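Local coordinates for D-3-phosphoglycerate dehydrogenase (Sulfolobus tokodaii, PDB 2EKL) that probably catalyses the NAD-dependent oxidation of D-3-phosphoglycerate, the step that feeds serine biosynthesis, at the interface of chains A and B. Residues are numbered along the deposited sequence; one frame, centred on the assembly and turned at random. Chains: chain A/B, D-3-phosphoglycerate dehydrogenase.

Contact 1: the interface of chains A and B. Residues chain A 123, 126-127, 131, 133-135; chain B 280-282, 284.
B:Thr282 presses into chain A between A:Ser123 and the backbone of A:Lys133, with 59 Å² of its surface hidden. The evidence for a tight core is a branched hydrogen-bond network. A:Ser123 OG takes the backbone N-H of B:Thr282 at 2.9 Å, almost perfectly straight (178° at H), and also pairs with B:Thr282 OG1 at 2.8 Å. The A:Ser123 hydroxyl gets there by lying anti to its own backbone N (chi1 -173°). B:Thr282 OG1 is itself shared, donating to the carbonyl A:Lys133 O at 2.8 Å from above the carbonyl plane, 52° out of it. The other branch of the threonine, CG2, packs on A:Ala127 CB at 3.9 Å. A valine in place of B:Thr282 would probably leave A:Lys133 O without its hydroxyl donor and A:Ser123 OG without its hydroxyl partner, although the backbone N-H bond to A:Ser123 could remain. Beside the hydroxyl network, B:Ile284 lies alongside A:Ile135, the two CG2 methyls 3.6 Å apart, and its CD1 reaches A:Ser123 CB. The rim is looser: A:Lys134 loses 8 Å² and meets B:Thr282 O through CG at 3.5 Å, its extended chain running on past that contact. In the fold, helix 120-128 and the loop after it receive the chain B loop that follows strand 278-280 and leads on to the NAD-binding B:Ala286.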
ATOM      1  N   SER A 123       7.786 -10.163  -4.085  1.00 17.12           N
ATOM      2  CA  SER A 123       7.129 -11.201  -3.297  1.00 16.17           C
ATOM      3  C   SER A 123       5.895 -11.757  -4.006  1.00 15.97           C
ATOM      4  O   SER A 123       5.686 -12.974  -4.044  1.00 15.27           O
ATOM      5  CB  SER A 123       6.728 -10.634  -1.929  1.00 14.91           C
ATOM      6  OG  SER A 123       6.229 -11.645  -1.063  1.00 13.66           O
ATOM      7  N   LEU A 126       6.886 -13.938  -6.919  1.00 19.04           N
ATOM      8  CA  LEU A 126       7.358 -15.219  -6.420  1.00 19.21           C
ATOM      9  C   LEU A 126       6.173 -16.106  -6.056  1.00 19.51           C
ATOM     10  O   LEU A 126       6.103 -17.257  -6.475  1.00 18.17           O
ATOM     11  CB  LEU A 126       8.254 -15.014  -5.199  1.00 20.73           C
ATOM     12  CG  LEU A 126       9.678 -14.556  -5.522  1.00 20.21           C
ATOM     13  CD1 LEU A 126      10.358 -14.007  -4.284  1.00 23.59           C
ATOM     14  CD2 LEU A 126      10.456 -15.739  -6.090  1.00 21.98           C
ATOM     15  N   ALA A 127       5.234 -15.560  -5.289  1.00 17.81           N
ATOM     16  CA  ALA A 127       4.055 -16.315  -4.876  1.00 18.51           C
ATOM     17  C   ALA A 127       3.292 -16.904  -6.065  1.00 19.26           C
ATOM     18  O   ALA A 127       2.975 -18.097  -6.080  1.00 17.57           O
ATOM     19  CB  ALA A 127       3.124 -15.422  -4.045  1.00 17.71           C
ATOM     20  N   ILE A 131       6.555 -20.078  -5.579  1.00 22.69           N
ATOM     21  CA  ILE A 131       7.773 -20.033  -4.779  1.00 22.42           C
ATOM     22  C   ILE A 131       7.530 -19.101  -3.599  1.00 22.24           C
ATOM     23  O   ILE A 131       7.598 -17.880  -3.740  1.00 22.60           O
ATOM     24  CB  ILE A 131       8.963 -19.500  -5.606  1.00 23.55           C
ATOM     25  CG1 ILE A 131       9.175 -20.386  -6.840  1.00 24.79           C
ATOM     26  CG2 ILE A 131      10.220 -19.457  -4.751  1.00 23.70           C
ATOM     27  CD1 ILE A 131       9.481 -21.842  -6.522  1.00 27.79           C
ATOM     28  N   LYS A 133       9.113 -17.814  -0.999  1.00 23.16           N
ATOM     29  CA  LYS A 133      10.351 -17.420  -0.347  1.00 24.95           C
ATOM     30  C   LYS A 133      10.165 -16.033   0.252  1.00 24.83           C
ATOM     31  O   LYS A 133       9.715 -15.114  -0.429  1.00 25.19           O
ATOM     32  CB  LYS A 133      11.486 -17.390  -1.367  1.00 27.29           C
ATOM     33  CG  LYS A 133      12.800 -16.862  -0.822  1.00 30.67           C
ATOM     34  CD  LYS A 133      13.924 -17.062  -1.824  1.00 33.70           C
ATOM     35  CE  LYS A 133      13.654 -16.343  -3.131  1.00 36.18           C
ATOM     36  NZ  LYS A 133      14.715 -16.635  -4.138  1.00 38.30           N
ATOM     37  N   LYS A 134      10.509 -15.887   1.526  1.00 24.62           N
ATOM     38  CA  LYS A 134      10.377 -14.604   2.208  1.00 25.38           C
ATOM     39  C   LYS A 134      11.402 -13.586   1.709  1.00 23.87           C
ATOM     40  O   LYS A 134      12.516 -13.945   1.333  1.00 24.35           O
ATOM     41  CB  LYS A 134      10.536 -14.791   3.716  1.00 26.35           C
ATOM     42  CG  LYS A 134       9.459 -15.654   4.362  1.00 29.01           C
ATOM     43  CD  LYS A 134       9.681 -15.764   5.865  1.00 31.05           C
ATOM     44  CE  LYS A 134       8.585 -16.579   6.538  1.00 32.20           C
ATOM     45  NZ  LYS A 134       8.848 -16.759   7.995  1.00 33.09           N
ATOM     46  N   ILE A 135      11.011 -12.316   1.714  1.00 22.54           N
ATOM     47  CA  ILE A 135      11.872 -11.221   1.276  1.00 22.76           C
ATOM     48  C   ILE A 135      11.808 -10.131   2.344  1.00 20.96           C
ATOM     49  O   ILE A 135      10.726  -9.788   2.815  1.00 19.35           O
ATOM     50  CB  ILE A 135      11.388 -10.648  -0.081  1.00 26.47           C
ATOM     51  CG1 ILE A 135      12.200  -9.407  -0.454  1.00 29.20           C
ATOM     52  CG2 ILE A 135       9.912 -10.329  -0.009  1.00 28.65           C
ATOM     53  CD1 ILE A 135      13.668  -9.688  -0.692  1.00 32.40           C
TER
ATOM     54  N   VAL B 280      -1.262 -12.275  -3.273  1.00 15.71           N
ATOM     55  CA  VAL B 280      -0.536 -12.959  -2.213  1.00 16.11           C
ATOM     56  C   VAL B 280       0.918 -12.542  -2.019  1.00 15.08           C
ATOM     57  O   VAL B 280       1.672 -12.413  -2.983  1.00 16.57           O
ATOM     58  CB  VAL B 280      -0.514 -14.501  -2.466  1.00 15.47           C
ATOM     59  CG1 VAL B 280       0.095 -15.218  -1.260  1.00 16.14           C
ATOM     60  CG2 VAL B 280      -1.915 -15.018  -2.759  1.00 18.56           C
ATOM     61  N   THR B 281       1.306 -12.321  -0.766  1.00 14.50           N
ATOM     62  CA  THR B 281       2.698 -12.030  -0.463  1.00 13.67           C
ATOM     63  C   THR B 281       3.166 -13.272   0.291  1.00 14.57           C
ATOM     64  O   THR B 281       2.362 -13.981   0.905  1.00 15.65           O
ATOM     65  CB  THR B 281       2.890 -10.737   0.368  1.00 12.70           C
ATOM     66  OG1 THR B 281       1.911 -10.664   1.408  1.00 14.27           O
ATOM     67  CG2 THR B 281       2.764  -9.511  -0.547  1.00 13.69           C
ATOM     68  N   THR B 282       4.462 -13.540   0.233  1.00 14.14           N
ATOM     69  CA  THR B 282       5.033 -14.743   0.823  1.00 16.29           C
ATOM     70  C   THR B 282       5.311 -14.756   2.328  1.00 17.46           C
ATOM     71  O   THR B 282       6.403 -15.128   2.766  1.00 18.95           O
ATOM     72  CB  THR B 282       6.315 -15.108   0.047  1.00 13.70           C
ATOM     73  OG1 THR B 282       7.223 -14.004   0.080  1.00 15.58           O
ATOM     74  CG2 THR B 282       5.978 -15.397  -1.412  1.00 15.16           C
ATOM     75  N   ILE B 284       5.574 -12.235   4.513  1.00 14.49           N
ATOM     76  CA  ILE B 284       6.613 -11.261   4.823  1.00 15.06           C
ATOM     77  C   ILE B 284       6.174 -10.208   5.839  1.00 12.58           C
ATOM     78  O   ILE B 284       6.853  -9.201   6.017  1.00 14.56           O
ATOM     79  CB  ILE B 284       7.075 -10.534   3.539  1.00 15.41           C
ATOM     80  CG1 ILE B 284       5.883  -9.837   2.871  1.00 14.96           C
ATOM     81  CG2 ILE B 284       7.699 -11.544   2.566  1.00 16.77           C
ATOM     82  CD1 ILE B 284       6.252  -9.020   1.642  1.00 13.89           C
TER

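Contact 2: the interface of chains A and B. Residues chain A 110, 114, 118, 138-141, 164; chain B 107, 110-111, 160.
Consecutive backbone N-H groups of A:Leu140 and A:Ala141, in a loop just ahead of strand 144-148, turn towards the same carboxylate, that of B:Glu107 on helix 102-118. The contact belongs to a D-isomer specific 2-hydroxyacid dehydrogenase, and the loop leads into the first strand of its Rossmann-type NAD-binding region. A:Leu140 N donates to B:Glu107 OE1 at 2.8 Å (155° at H). A:Ala141 N donates to OE2 of the same B:Glu107 at 2.9 Å (141° at H). Both oxygens are met on the syn side, but the donors stand well out of the carboxylate plane, so the fork is tilted rather than flat. With CG beside its own backbone N (chi1 -73°) and the chain extended beyond, B:Glu107 reaches across with 106 Å² of its surface hidden.

Water gives each oxygen a further partner. Water 2 lies 2.6 Å from B:Glu107 OE1, at the edge of the A:Arg118 guanidinium and in its plane; A:Arg118 NH1 is 3.0 Å from that water, which also pairs with the carbonyl A:Leu138 O. Water 1 joins B:Glu107 OE2 to A:Met164 O, 2.7 Å from the latter. The guanidinium does not touch the carboxylate directly, yet its nearness would probably favour a charged B:Glu107, whereas the A:Glu139 carboxylate, if also ionised, would tend to work against it.

Apolar packing flanks this polar grip. A:Met164 lays CG against B:Ile160 CD1 at 3.7 Å, while its CE, swung round by a bent end, meets the CG methylene of B:Glu107. A:Ile114 rests CG2 over B:Gly111 CA, where no side chain intervenes, and sets CD1 3.8 Å from B:Ile110 CG2. A:Ile110 and B:Ile110 cross obliquely, CG2 to CG2 at 4.1 Å.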
ATOM      1  N   ILE A 110       0.348   5.993  -1.067  1.00 12.37           N
ATOM      2  CA  ILE A 110       0.615   5.193   0.128  1.00 11.90           C
ATOM      3  C   ILE A 110       0.908   3.750  -0.279  1.00 13.90           C
ATOM      4  O   ILE A 110       1.796   3.098   0.282  1.00 13.75           O
ATOM      5  CB  ILE A 110      -0.599   5.211   1.098  1.00 11.91           C
ATOM      6  CG1 ILE A 110      -0.831   6.637   1.615  1.00 13.49           C
ATOM      7  CG2 ILE A 110      -0.368   4.239   2.259  1.00 13.30           C
ATOM      8  CD1 ILE A 110       0.351   7.235   2.370  1.00 14.96           C
ATOM      9  N   ILE A 114       4.557   1.728   0.446  1.00 10.24           N
ATOM     10  CA  ILE A 114       4.659   0.458   1.154  1.00 12.16           C
ATOM     11  C   ILE A 114       5.193  -0.640   0.239  1.00 11.39           C
ATOM     12  O   ILE A 114       6.019  -1.447   0.656  1.00 12.24           O
ATOM     13  CB  ILE A 114       3.291   0.040   1.733  1.00  9.60           C
ATOM     14  CG1 ILE A 114       2.828   1.088   2.751  1.00 12.67           C
ATOM     15  CG2 ILE A 114       3.401  -1.321   2.412  1.00 12.04           C
ATOM     16  CD1 ILE A 114       1.377   0.928   3.195  1.00 12.46           C
ATOM     17  N   ARG A 118       8.635  -2.614   1.081  1.00 14.39           N
ATOM     18  CA  ARG A 118       8.566  -4.038   1.375  1.00 14.61           C
ATOM     19  C   ARG A 118       8.782  -4.993   0.210  1.00 15.27           C
ATOM     20  O   ARG A 118       8.577  -6.199   0.360  1.00 16.14           O
ATOM     21  CB  ARG A 118       7.218  -4.329   2.040  1.00 14.64           C
ATOM     22  CG  ARG A 118       7.036  -3.544   3.332  1.00 11.92           C
ATOM     23  CD  ARG A 118       7.977  -4.076   4.408  1.00 12.22           C
ATOM     24  NE  ARG A 118       7.469  -5.317   4.994  1.00 12.10           N
ATOM     25  CZ  ARG A 118       6.534  -5.367   5.940  1.00 13.05           C
ATOM     26  NH1 ARG A 118       6.001  -4.245   6.417  1.00 13.73           N
ATOM     27  NH2 ARG A 118       6.131  -6.542   6.411  1.00 12.38           N
ATOM     28  N   LEU A 138      11.803  -2.767   4.605  1.00 14.41           N
ATOM     29  CA  LEU A 138      11.964  -1.755   5.645  1.00 15.77           C
ATOM     30  C   LEU A 138      10.647  -1.355   6.301  1.00 15.99           C
ATOM     31  O   LEU A 138       9.616  -1.256   5.635  1.00 16.18           O
ATOM     32  CB  LEU A 138      12.613  -0.502   5.049  1.00 15.58           C
ATOM     33  CG  LEU A 138      14.011  -0.659   4.443  1.00 15.46           C
ATOM     34  CD1 LEU A 138      14.450   0.659   3.821  1.00 16.24           C
ATOM     35  CD2 LEU A 138      14.990  -1.092   5.525  1.00 18.30           C
ATOM     36  N   GLU A 139      10.698  -1.111   7.608  1.00 15.24           N
ATOM     37  CA  GLU A 139       9.525  -0.683   8.371  1.00 15.27           C
ATOM     38  C   GLU A 139       9.410   0.844   8.241  1.00 16.02           C
ATOM     39  O   GLU A 139      10.420   1.541   8.085  1.00 17.94           O
ATOM     40  CB  GLU A 139       9.687  -1.097   9.837  1.00 14.07           C
ATOM     41  CG  GLU A 139       8.501  -0.774  10.726  1.00 15.65           C
ATOM     42  CD  GLU A 139       8.653  -1.370  12.109  1.00 17.00           C
ATOM     43  OE1 GLU A 139       8.267  -2.546  12.293  1.00 18.55           O
ATOM     44  OE2 GLU A 139       9.175  -0.669  13.010  1.00 17.73           O
ATOM     45  N   LEU A 140       8.192   1.370   8.313  1.00 13.32           N
ATOM     46  CA  LEU A 140       7.982   2.803   8.140  1.00 15.65           C
ATOM     47  C   LEU A 140       7.713   3.604   9.404  1.00 15.83           C
ATOM     48  O   LEU A 140       8.085   4.779   9.485  1.00 16.01           O
ATOM     49  CB  LEU A 140       6.843   3.032   7.139  1.00 16.36           C
ATOM     50  CG  LEU A 140       7.150   2.485   5.741  1.00 13.48           C
ATOM     51  CD1 LEU A 140       5.874   2.417   4.901  1.00 14.85           C
ATOM     52  CD2 LEU A 140       8.193   3.368   5.075  1.00 16.80           C
ATOM     53  N   ALA A 141       7.064   2.976  10.376  1.00 14.76           N
ATOM     54  CA  ALA A 141       6.737   3.641  11.630  1.00 15.91           C
ATOM     55  C   ALA A 141       7.984   4.233  12.273  1.00 16.10           C
ATOM     56  O   ALA A 141       9.051   3.620  12.253  1.00 16.60           O
ATOM     57  CB  ALA A 141       6.076   2.648  12.586  1.00 16.75           C
ATOM     58  N   MET A 164       0.369   6.600  10.449  1.00 14.21           N
ATOM     59  CA  MET A 164       1.202   5.408  10.360  1.00 14.52           C
ATOM     60  C   MET A 164       2.392   5.536  11.315  1.00 16.55           C
ATOM     61  O   MET A 164       3.286   4.694  11.328  1.00 17.08           O
ATOM     62  CB  MET A 164       1.706   5.219   8.923  1.00 15.45           C
ATOM     63  CG  MET A 164       0.593   4.915   7.920  1.00 14.31           C
ATOM     64  SD  MET A 164       1.210   4.824   6.214  1.00 14.21           S
ATOM     65  CE  MET A 164       2.306   3.420   6.314  1.00 12.42           C
TER
ATOM     66  N   GLU B 107       1.652  -2.247   8.388  1.00 12.23           N
ATOM     67  CA  GLU B 107       1.991  -1.615   7.127  1.00 12.94           C
ATOM     68  C   GLU B 107       1.727  -2.529   5.938  1.00 11.40           C
ATOM     69  O   GLU B 107       1.189  -2.086   4.922  1.00 11.90           O
ATOM     70  CB  GLU B 107       3.452  -1.149   7.168  1.00 11.29           C
ATOM     71  CG  GLU B 107       3.634   0.087   8.057  1.00 12.42           C
ATOM     72  CD  GLU B 107       5.033   0.223   8.634  1.00 15.04           C
ATOM     73  OE1 GLU B 107       5.993  -0.295   8.029  1.00 13.98           O
ATOM     74  OE2 GLU B 107       5.169   0.872   9.694  1.00 14.57           O
ATOM     75  N   ILE B 110      -2.043  -2.571   5.137  1.00 12.37           N
ATOM     76  CA  ILE B 110      -2.493  -1.404   4.380  1.00 11.90           C
ATOM     77  C   ILE B 110      -2.014  -1.518   2.934  1.00 13.90           C
ATOM     78  O   ILE B 110      -2.743  -1.185   1.992  1.00 13.75           O
ATOM     79  CB  ILE B 110      -1.939  -0.089   4.995  1.00 11.91           C
ATOM     80  CG1 ILE B 110      -2.511   0.106   6.406  1.00 13.49           C
ATOM     81  CG2 ILE B 110      -2.280   1.105   4.098  1.00 13.30           C
ATOM     82  CD1 ILE B 110      -4.031   0.192   6.465  1.00 14.96           C
ATOM     83  N   GLY B 111      -0.784  -1.991   2.760  1.00 12.14           N
ATOM     84  CA  GLY B 111      -0.244  -2.142   1.420  1.00 11.09           C
ATOM     85  C   GLY B 111      -1.052  -3.147   0.610  1.00 12.19           C
ATOM     86  O   GLY B 111      -1.346  -2.912  -0.562  1.00 13.61           O
ATOM     87  N   ILE B 160      -5.095   3.918  10.932  1.00 14.22           N
ATOM     88  CA  ILE B 160      -4.643   4.330   9.611  1.00 13.28           C
ATOM     89  C   ILE B 160      -5.813   4.435   8.635  1.00 12.68           C
ATOM     90  O   ILE B 160      -5.926   5.417   7.902  1.00 12.55           O
ATOM     91  CB  ILE B 160      -3.572   3.346   9.065  1.00 11.99           C
ATOM     92  CG1 ILE B 160      -2.314   3.430   9.939  1.00 13.29           C
ATOM     93  CG2 ILE B 160      -3.224   3.688   7.623  1.00 13.05           C
ATOM     94  CD1 ILE B 160      -1.325   2.286   9.734  1.00 13.88           C
TER
HETATM   95  O   HOH W   1       2.890   2.109  10.615  1.00 14.25           O
HETATM   96  O   HOH W   2       6.753  -1.451   5.808  1.00 14.52           O

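About 17 Å separates the C-alpha centres of contact 1 and contact 2, which have no residue in common. They are linked along chain A: helix 102-118 supplies contact 2 and the next helix, 120-128, contact 1, while the loop that follows feeds contact 1 with residues 131-135 and contact 2 with 138-141. Each patch has a twin with the chains exchanged, and the meeting of residue 110 with its own copy places contact 2 close to the two-fold axis. Both are parts of one two-fold symmetric interface, consistent with the dimer typical of the family, although the structure alone does not prove its state in solution.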